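Local coordinates for protein toluene, o-xylene monooxygenase oxygenase subunit (Pseudomonas stutzeri, PDB 2INC) that serves as a non-identical component of a multi-subunit carboxylate-bridged diiron hydroxylase that probably oxidises toluene and o-xylene, at residues Q86-Q91 with R157-H161; E224-Q229 with A247-K251. All blocks are in the same frame, centred on the assembly; numbering follows the deposited sequence.

Contact 1: Q86-Q91 with R157-H161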
ATOM      1  N   GLN B  86       4.951 -18.128   5.042  1.00 31.97           N
ATOM      2  CA  GLN B  86       4.871 -19.524   5.495  1.00 33.11           C
ATOM      3  C   GLN B  86       3.581 -20.213   5.084  1.00 33.10           C
ATOM      4  O   GLN B  86       3.600 -21.423   4.779  1.00 34.14           O
ATOM      5  CB  GLN B  86       5.040 -19.569   7.021  1.00 33.32           C
ATOM      6  CG  GLN B  86       6.470 -19.157   7.434  1.00 35.47           C
ATOM      7  CD  GLN B  86       7.529 -20.128   6.885  1.00 41.37           C
ATOM      8  OE1 GLN B  86       7.441 -21.346   7.098  1.00 40.02           O
ATOM      9  NE2 GLN B  86       8.529 -19.593   6.180  1.00 37.71           N
ATOM     10  N   GLU B  87       2.453 -19.494   5.092  1.00 31.92           N
ATOM     11  CA  GLU B  87       1.198 -20.099   4.606  1.00 33.15           C
ATOM     12  C   GLU B  87       1.166 -20.245   3.101  1.00 34.47           C
ATOM     13  O   GLU B  87       0.461 -21.117   2.623  1.00 34.76           O
ATOM     14  CB  GLU B  87      -0.064 -19.342   5.033  1.00 33.71           C
ATOM     15  CG  GLU B  87      -0.453 -19.554   6.481  1.00 35.71           C
ATOM     16  CD  GLU B  87      -0.735 -21.045   6.858  1.00 37.22           C
ATOM     17  OE1 GLU B  87       0.229 -21.774   7.191  1.00 34.43           O
ATOM     18  OE2 GLU B  87      -1.935 -21.459   6.848  1.00 41.27           O
ATOM     19  N   SER B  88       1.881 -19.377   2.353  1.00 32.93           N
ATOM     20  CA  SER B  88       1.976 -19.571   0.886  1.00 33.95           C
ATOM     21  C   SER B  88       2.702 -20.880   0.664  1.00 31.96           C
ATOM     22  O   SER B  88       2.407 -21.602  -0.264  1.00 31.06           O
ATOM     23  CB  SER B  88       2.781 -18.449   0.238  1.00 34.40           C
ATOM     24  OG  SER B  88       2.052 -17.231   0.300  1.00 39.26           O
ATOM     25  N   TYR B  89       3.695 -21.164   1.505  1.00 29.67           N
ATOM     26  CA  TYR B  89       4.398 -22.422   1.405  1.00 31.78           C
ATOM     27  C   TYR B  89       3.516 -23.645   1.746  1.00 32.71           C
ATOM     28  O   TYR B  89       3.402 -24.589   0.959  1.00 33.58           O
ATOM     29  CB  TYR B  89       5.661 -22.372   2.257  1.00 31.71           C
ATOM     30  CG  TYR B  89       6.337 -23.703   2.450  1.00 33.60           C
ATOM     31  CD1 TYR B  89       6.908 -24.395   1.365  1.00 35.82           C
ATOM     32  CD2 TYR B  89       6.441 -24.266   3.700  1.00 34.75           C
ATOM     33  CE1 TYR B  89       7.510 -25.631   1.543  1.00 33.80           C
ATOM     34  CE2 TYR B  89       7.022 -25.508   3.882  1.00 37.93           C
ATOM     35  CZ  TYR B  89       7.571 -26.174   2.788  1.00 35.03           C
ATOM     36  OH  TYR B  89       8.207 -27.377   2.947  1.00 34.92           O
ATOM     37  N   VAL B  90       2.903 -23.646   2.908  1.00 33.41           N
ATOM     38  CA  VAL B  90       2.059 -24.774   3.297  1.00 34.59           C
ATOM     39  C   VAL B  90       0.891 -24.950   2.365  1.00 34.41           C
ATOM     40  O   VAL B  90       0.585 -26.075   1.956  1.00 34.22           O
ATOM     41  CB  VAL B  90       1.587 -24.627   4.780  1.00 35.11           C
ATOM     42  CG1 VAL B  90       0.519 -25.673   5.099  1.00 35.99           C
ATOM     43  CG2 VAL B  90       2.769 -24.775   5.666  1.00 34.87           C
ATOM     44  N   GLN B  91       0.248 -23.863   1.977  1.00 35.22           N
ATOM     45  CA  GLN B  91      -0.910 -24.003   1.114  1.00 37.80           C
ATOM     46  C   GLN B  91      -0.468 -24.462  -0.291  1.00 37.29           C
ATOM     47  O   GLN B  91      -1.169 -25.241  -0.917  1.00 36.97           O
ATOM     48  CB  GLN B  91      -1.847 -22.767   1.132  1.00 39.02           C
ATOM     49  CG  GLN B  91      -2.168 -22.234   2.606  1.00 43.82           C
ATOM     50  CD  GLN B  91      -3.131 -23.119   3.494  1.00 48.59           C
ATOM     51  OE1 GLN B  91      -4.197 -23.559   3.047  1.00 51.76           O
ATOM     52  NE2 GLN B  91      -2.744 -23.355   4.760  1.00 46.18           N
ATOM     53  N   ARG B 157      -3.248 -21.710  13.934  1.00 29.81           N
ATOM     54  CA  ARG B 157      -2.750 -22.082  12.614  1.00 30.34           C
ATOM     55  C   ARG B 157      -2.560 -23.601  12.577  1.00 30.66           C
ATOM     56  O   ARG B 157      -2.962 -24.251  11.604  1.00 31.12           O
ATOM     57  CB  ARG B 157      -1.401 -21.397  12.427  1.00 28.79           C
ATOM     58  CG  ARG B 157      -0.807 -21.634  11.040  1.00 32.66           C
ATOM     59  CD  ARG B 157       0.625 -21.277  11.045  1.00 30.13           C
ATOM     60  NE  ARG B 157       1.206 -21.514   9.698  1.00 29.97           N
ATOM     61  CZ  ARG B 157       2.476 -21.854   9.448  1.00 35.00           C
ATOM     62  NH1 ARG B 157       2.861 -22.065   8.181  1.00 35.83           N
ATOM     63  NH2 ARG B 157       3.371 -21.990  10.414  1.00 36.69           N
ATOM     64  N   TRP B 158      -1.982 -24.196  13.632  1.00 30.71           N
ATOM     65  CA  TRP B 158      -1.746 -25.649  13.583  1.00 30.47           C
ATOM     66  C   TRP B 158      -3.068 -26.412  13.600  1.00 30.89           C
ATOM     67  O   TRP B 158      -3.277 -27.389  12.842  1.00 30.93           O
ATOM     68  CB  TRP B 158      -0.883 -26.127  14.753  1.00 30.97           C
ATOM     69  CG  TRP B 158       0.402 -25.522  14.926  1.00 29.08           C
ATOM     70  CD1 TRP B 158       1.059 -24.682  14.067  1.00 32.27           C
ATOM     71  CD2 TRP B 158       1.280 -25.731  16.038  1.00 31.68           C
ATOM     72  NE1 TRP B 158       2.297 -24.342  14.602  1.00 29.74           N
ATOM     73  CE2 TRP B 158       2.426 -24.947  15.824  1.00 27.29           C
ATOM     74  CE3 TRP B 158       1.175 -26.459  17.255  1.00 30.61           C
ATOM     75  CZ2 TRP B 158       3.478 -24.906  16.722  1.00 28.84           C
ATOM     76  CZ3 TRP B 158       2.228 -26.401  18.162  1.00 31.75           C
ATOM     77  CH2 TRP B 158       3.372 -25.626  17.888  1.00 31.80           C
ATOM     78  N   LEU B 159      -3.987 -25.989  14.468  1.00 29.57           N
ATOM     79  CA  LEU B 159      -5.328 -26.560  14.467  1.00 30.31           C
ATOM     80  C   LEU B 159      -5.927 -26.481  13.055  1.00 30.63           C
ATOM     81  O   LEU B 159      -6.522 -27.460  12.584  1.00 30.71           O
ATOM     82  CB  LEU B 159      -6.248 -25.850  15.475  1.00 28.72           C
ATOM     83  CG  LEU B 159      -7.783 -25.911  15.387  1.00 30.47           C
ATOM     84  CD1 LEU B 159      -8.252 -27.320  15.651  1.00 28.70           C
ATOM     85  CD2 LEU B 159      -8.348 -24.988  16.437  1.00 31.29           C
ATOM     86  N   THR B 160      -5.752 -25.338  12.384  1.00 29.34           N
ATOM     87  CA  THR B 160      -6.397 -25.117  11.090  1.00 28.58           C
ATOM     88  C   THR B 160      -5.818 -26.069  10.012  1.00 29.61           C
ATOM     89  O   THR B 160      -6.583 -26.672   9.227  1.00 29.45           O
ATOM     90  CB  THR B 160      -6.319 -23.627  10.733  1.00 28.44           C
ATOM     91  OG1 THR B 160      -6.986 -22.860  11.769  1.00 28.64           O
ATOM     92  CG2 THR B 160      -6.925 -23.329   9.376  1.00 30.74           C
ATOM     93  N   HIS B 161      -4.500 -26.238   9.987  1.00 28.85           N
ATOM     94  CA  HIS B 161      -3.857 -27.204   9.073  1.00 29.38           C
ATOM     95  C   HIS B 161      -4.449 -28.578   9.325  1.00 30.08           C
ATOM     96  O   HIS B 161      -4.746 -29.342   8.385  1.00 30.09           O
ATOM     97  CB  HIS B 161      -2.344 -27.392   9.353  1.00 29.51           C
ATOM     98  CG  HIS B 161      -1.479 -26.180   9.173  1.00 30.29           C
ATOM     99  ND1 HIS B 161      -1.721 -25.197   8.227  1.00 33.20           N
ATOM    100  CD2 HIS B 161      -0.289 -25.861   9.755  1.00 28.23           C
ATOM    101  CE1 HIS B 161      -0.726 -24.319   8.247  1.00 29.44           C
ATOM    102  NE2 HIS B 161       0.150 -24.697   9.166  1.00 34.00           N
TER
HETATM  103  O   HOH W   1       5.989 -22.485   8.911  1.00 36.93           O
HETATM  104  O   HOH W   2      -3.555 -22.629   8.800  1.00 34.46           O
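Helices that run almost parallel but stand well apart can still be joined by long polar side chains, and this pair illustrates the point. The short axes of 86-91 and 157-161 differ by 16° in direction and approach no closer than 12.8 Å, so R157 crosses the gap with chi1 to chi3 all t. Its NE and NH1 both donate to E87 OE1, at 2.7 and 2.8 Å, in a salt bridge lying near the guanidinium plane. E87 meets it from an m, m rotamer that turns a sideways-starting side chain inward. H161 (chi1 m) brings CE1 within 3.6 Å of V90 CG1. Two waters add further bridges: one links Q86 OE1 (2.6 Å) to R157 NH2 (3.1 Å), the other E87 OE2 (2.8 Å) to R157 O (3.3 Å). R157 NH2 also pairs with D253 of helix 241-268, whose L246 and Q250 touch H161. Such buried, charge-bridged packing of long helices fits the helical bundle of the ferritin-like hydroxylase family.

Contact 2: E224-Q229 with A247-K251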
ATOM      1  N   GLU B 224       5.593 -30.940  21.099  1.00 36.10           N
ATOM      2  CA  GLU B 224       6.279 -30.670  19.848  1.00 35.83           C
ATOM      3  C   GLU B 224       7.174 -31.843  19.502  1.00 35.96           C
ATOM      4  O   GLU B 224       7.266 -32.211  18.346  1.00 35.71           O
ATOM      5  CB  GLU B 224       7.072 -29.373  19.937  1.00 34.94           C
ATOM      6  CG  GLU B 224       6.115 -28.149  20.056  1.00 39.36           C
ATOM      7  CD  GLU B 224       6.727 -26.968  20.814  1.00 43.54           C
ATOM      8  OE1 GLU B 224       7.967 -26.989  21.143  1.00 45.58           O
ATOM      9  OE2 GLU B 224       5.956 -26.010  21.076  1.00 44.21           O
ATOM     10  N   GLU B 225       7.829 -32.430  20.506  1.00 37.30           N
ATOM     11  CA  GLU B 225       8.721 -33.576  20.247  1.00 37.88           C
ATOM     12  C   GLU B 225       7.946 -34.843  19.871  1.00 38.13           C
ATOM     13  O   GLU B 225       8.295 -35.523  18.913  1.00 39.30           O
ATOM     14  CB  GLU B 225       9.750 -33.776  21.374  1.00 38.25           C
ATOM     15  CG  GLU B 225      10.788 -32.615  21.503  1.00 40.08           C
ATOM     16  CD  GLU B 225      11.471 -32.155  20.185  1.00 45.76           C
ATOM     17  OE1 GLU B 225      11.984 -33.015  19.420  1.00 43.88           O
ATOM     18  OE2 GLU B 225      11.526 -30.917  19.915  1.00 45.76           O
ATOM     19  N   ALA B 226       6.841 -35.112  20.541  1.00 37.64           N
ATOM     20  CA  ALA B 226       6.025 -36.254  20.161  1.00 37.09           C
ATOM     21  C   ALA B 226       5.341 -36.097  18.802  1.00 37.55           C
ATOM     22  O   ALA B 226       5.481 -36.944  17.895  1.00 37.00           O
ATOM     23  CB  ALA B 226       4.994 -36.575  21.280  1.00 36.57           C
ATOM     24  N   LEU B 227       4.608 -35.004  18.649  1.00 37.44           N
ATOM     25  CA  LEU B 227       3.702 -34.847  17.527  1.00 38.25           C
ATOM     26  C   LEU B 227       4.350 -34.219  16.327  1.00 39.29           C
ATOM     27  O   LEU B 227       3.925 -34.456  15.218  1.00 42.43           O
ATOM     28  CB  LEU B 227       2.488 -34.019  17.931  1.00 37.55           C
ATOM     29  CG  LEU B 227       1.340 -34.808  18.539  1.00 39.22           C
ATOM     30  CD1 LEU B 227       1.673 -35.352  19.955  1.00 39.31           C
ATOM     31  CD2 LEU B 227       0.154 -33.916  18.612  1.00 40.00           C
ATOM     32  N   LEU B 228       5.374 -33.399  16.492  1.00 40.32           N
ATOM     33  CA  LEU B 228       5.939 -32.817  15.283  1.00 40.01           C
ATOM     34  C   LEU B 228       7.190 -33.607  14.944  1.00 40.84           C
ATOM     35  O   LEU B 228       7.289 -34.176  13.854  1.00 41.08           O
ATOM     36  CB  LEU B 228       6.230 -31.311  15.442  1.00 39.45           C
ATOM     37  CG  LEU B 228       5.070 -30.422  15.881  1.00 37.17           C
ATOM     38  CD1 LEU B 228       5.518 -28.946  15.937  1.00 38.28           C
ATOM     39  CD2 LEU B 228       3.858 -30.603  14.972  1.00 40.42           C
ATOM     40  N   GLN B 229       8.105 -33.690  15.894  1.00 39.49           N
ATOM     41  CA  GLN B 229       9.350 -34.363  15.640  1.00 40.99           C
ATOM     42  C   GLN B 229       9.191 -35.865  15.341  1.00 40.02           C
ATOM     43  O   GLN B 229       9.581 -36.307  14.269  1.00 40.35           O
ATOM     44  CB  GLN B 229      10.343 -34.107  16.754  1.00 41.17           C
ATOM     45  CG  GLN B 229      11.765 -34.488  16.396  1.00 43.83           C
ATOM     46  CD  GLN B 229      12.321 -33.670  15.275  1.00 47.44           C
ATOM     47  OE1 GLN B 229      12.049 -32.477  15.164  1.00 51.67           O
ATOM     48  NE2 GLN B 229      13.116 -34.291  14.440  1.00 48.70           N
ATOM     49  N   ALA B 247       4.886 -30.906   9.438  1.00 32.93           N
ATOM     50  CA  ALA B 247       5.338 -30.911  10.809  1.00 33.17           C
ATOM     51  C   ALA B 247       6.611 -30.080  10.946  1.00 34.26           C
ATOM     52  O   ALA B 247       6.826 -29.342  11.927  1.00 33.68           O
ATOM     53  CB  ALA B 247       5.550 -32.399  11.293  1.00 33.52           C
ATOM     54  N   GLN B 248       7.485 -30.179   9.955  1.00 34.50           N
ATOM     55  CA  GLN B 248       8.708 -29.345   9.991  1.00 35.39           C
ATOM     56  C   GLN B 248       8.341 -27.843   9.880  1.00 34.51           C
ATOM     57  O   GLN B 248       8.977 -27.005  10.534  1.00 35.01           O
ATOM     58  CB  GLN B 248       9.632 -29.766   8.846  1.00 35.64           C
ATOM     59  CG  GLN B 248      10.936 -28.978   8.778  1.00 41.71           C
ATOM     60  CD  GLN B 248      11.812 -29.485   7.654  1.00 46.80           C
ATOM     61  OE1 GLN B 248      11.488 -30.500   7.040  1.00 52.01           O
ATOM     62  NE2 GLN B 248      12.923 -28.790   7.377  1.00 44.93           N
ATOM     63  N   ALA B 249       7.319 -27.517   9.045  1.00 34.01           N
ATOM     64  CA  ALA B 249       6.843 -26.133   8.881  1.00 33.44           C
ATOM     65  C   ALA B 249       6.309 -25.607  10.217  1.00 34.06           C
ATOM     66  O   ALA B 249       6.550 -24.480  10.598  1.00 35.07           O
ATOM     67  CB  ALA B 249       5.771 -26.070   7.857  1.00 33.79           C
ATOM     68  N   GLN B 250       5.569 -26.435  10.921  1.00 33.86           N
ATOM     69  CA  GLN B 250       4.990 -26.056  12.220  1.00 33.72           C
ATOM     70  C   GLN B 250       6.063 -25.919  13.277  1.00 33.77           C
ATOM     71  O   GLN B 250       5.988 -25.052  14.147  1.00 33.54           O
ATOM     72  CB  GLN B 250       3.918 -27.074  12.632  1.00 33.79           C
ATOM     73  CG  GLN B 250       2.746 -27.097  11.685  1.00 32.13           C
ATOM     74  CD  GLN B 250       1.759 -28.264  11.931  1.00 34.76           C
ATOM     75  OE1 GLN B 250       2.142 -29.296  12.457  1.00 39.81           O
ATOM     76  NE2 GLN B 250       0.511 -28.109  11.494  1.00 32.72           N
ATOM     77  N   LYS B 251       7.074 -26.759  13.218  1.00 34.16           N
ATOM     78  CA  LYS B 251       8.169 -26.682  14.162  1.00 36.48           C
ATOM     79  C   LYS B 251       8.879 -25.321  14.117  1.00 35.62           C
ATOM     80  O   LYS B 251       9.491 -24.926  15.087  1.00 37.61           O
ATOM     81  CB  LYS B 251       9.168 -27.817  13.896  1.00 37.79           C
ATOM     82  CG  LYS B 251      10.139 -28.052  15.038  1.00 42.52           C
ATOM     83  CD  LYS B 251       9.707 -29.226  15.889  1.00 48.63           C
ATOM     84  CE  LYS B 251      10.466 -29.256  17.214  1.00 49.98           C
ATOM     85  NZ  LYS B 251      11.653 -30.167  17.184  1.00 50.73           N
TER
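L228 overlaps A247 and the hydrocarbon part of K251, and this apolar patch is where helices 208-237 and 241-268 come together. Its CB stands 4.3 Å from A247 CB and 4.1 Å from K251 CD, while its carbonyl O lies 3.6 Å from A247 CB. A small alanine makes this possible: the CA atoms of L228 and A247 are only 4.9 Å apart, and the short axes, inclined at 138°, close to 9.3 Å. On another side L228 CD2 reaches Q250 OE1 at 3.3 Å, and Q250 in turn packs on W158 and H161 of helix 142-172.

K251 supplies the complementary half. It enters as a knob into a hole formed by E224, E225, L228 and Q229, with chi2 and chi4 both lying between the usual wells as the chain bends over L228. K251 NZ then donates to E225 OE2 (2.8 Å, a salt bridge), and K251 NZ also donates to Q229 OE1 (3.1 Å). The hole belongs to a helix with a wider pi-type turn, in which E224 O accepts from both L228 N (2.9 Å) and Q229 N (3.0 Å). R258 pairs with E225 as well as with E224, whose other carboxylate oxygen meets K220.

The general lesson is that one lysine can serve two chemistries: its methylenes complete an apolar seam, while its ammonium group joins R258 and K220 in balancing the acidic pair E224 and E225, so that charge brought into a buried interface is compensated there.

Read from the N terminus, helix 76-99 supplies the first half of contact 1, and the chain travels through 65 mostly helical residues before helix 142-172 closes it. Contact 2 opens only afterwards, on helix 208-237, and closes across 17 residues once helix 241-268 has turned back, as a helical hairpin. The two are therefore in series, neither crossing nor nesting, yet their centres lie 13 Å apart and they touch: H161 CD2 is 3.0 Å from Q250 NE2, and V90 CG2 is 3.9 Å from A249 CB. Helix 241-268 thus ties the hairpin to both helices of contact 1, and both contacts also reach the second copy of this subunit.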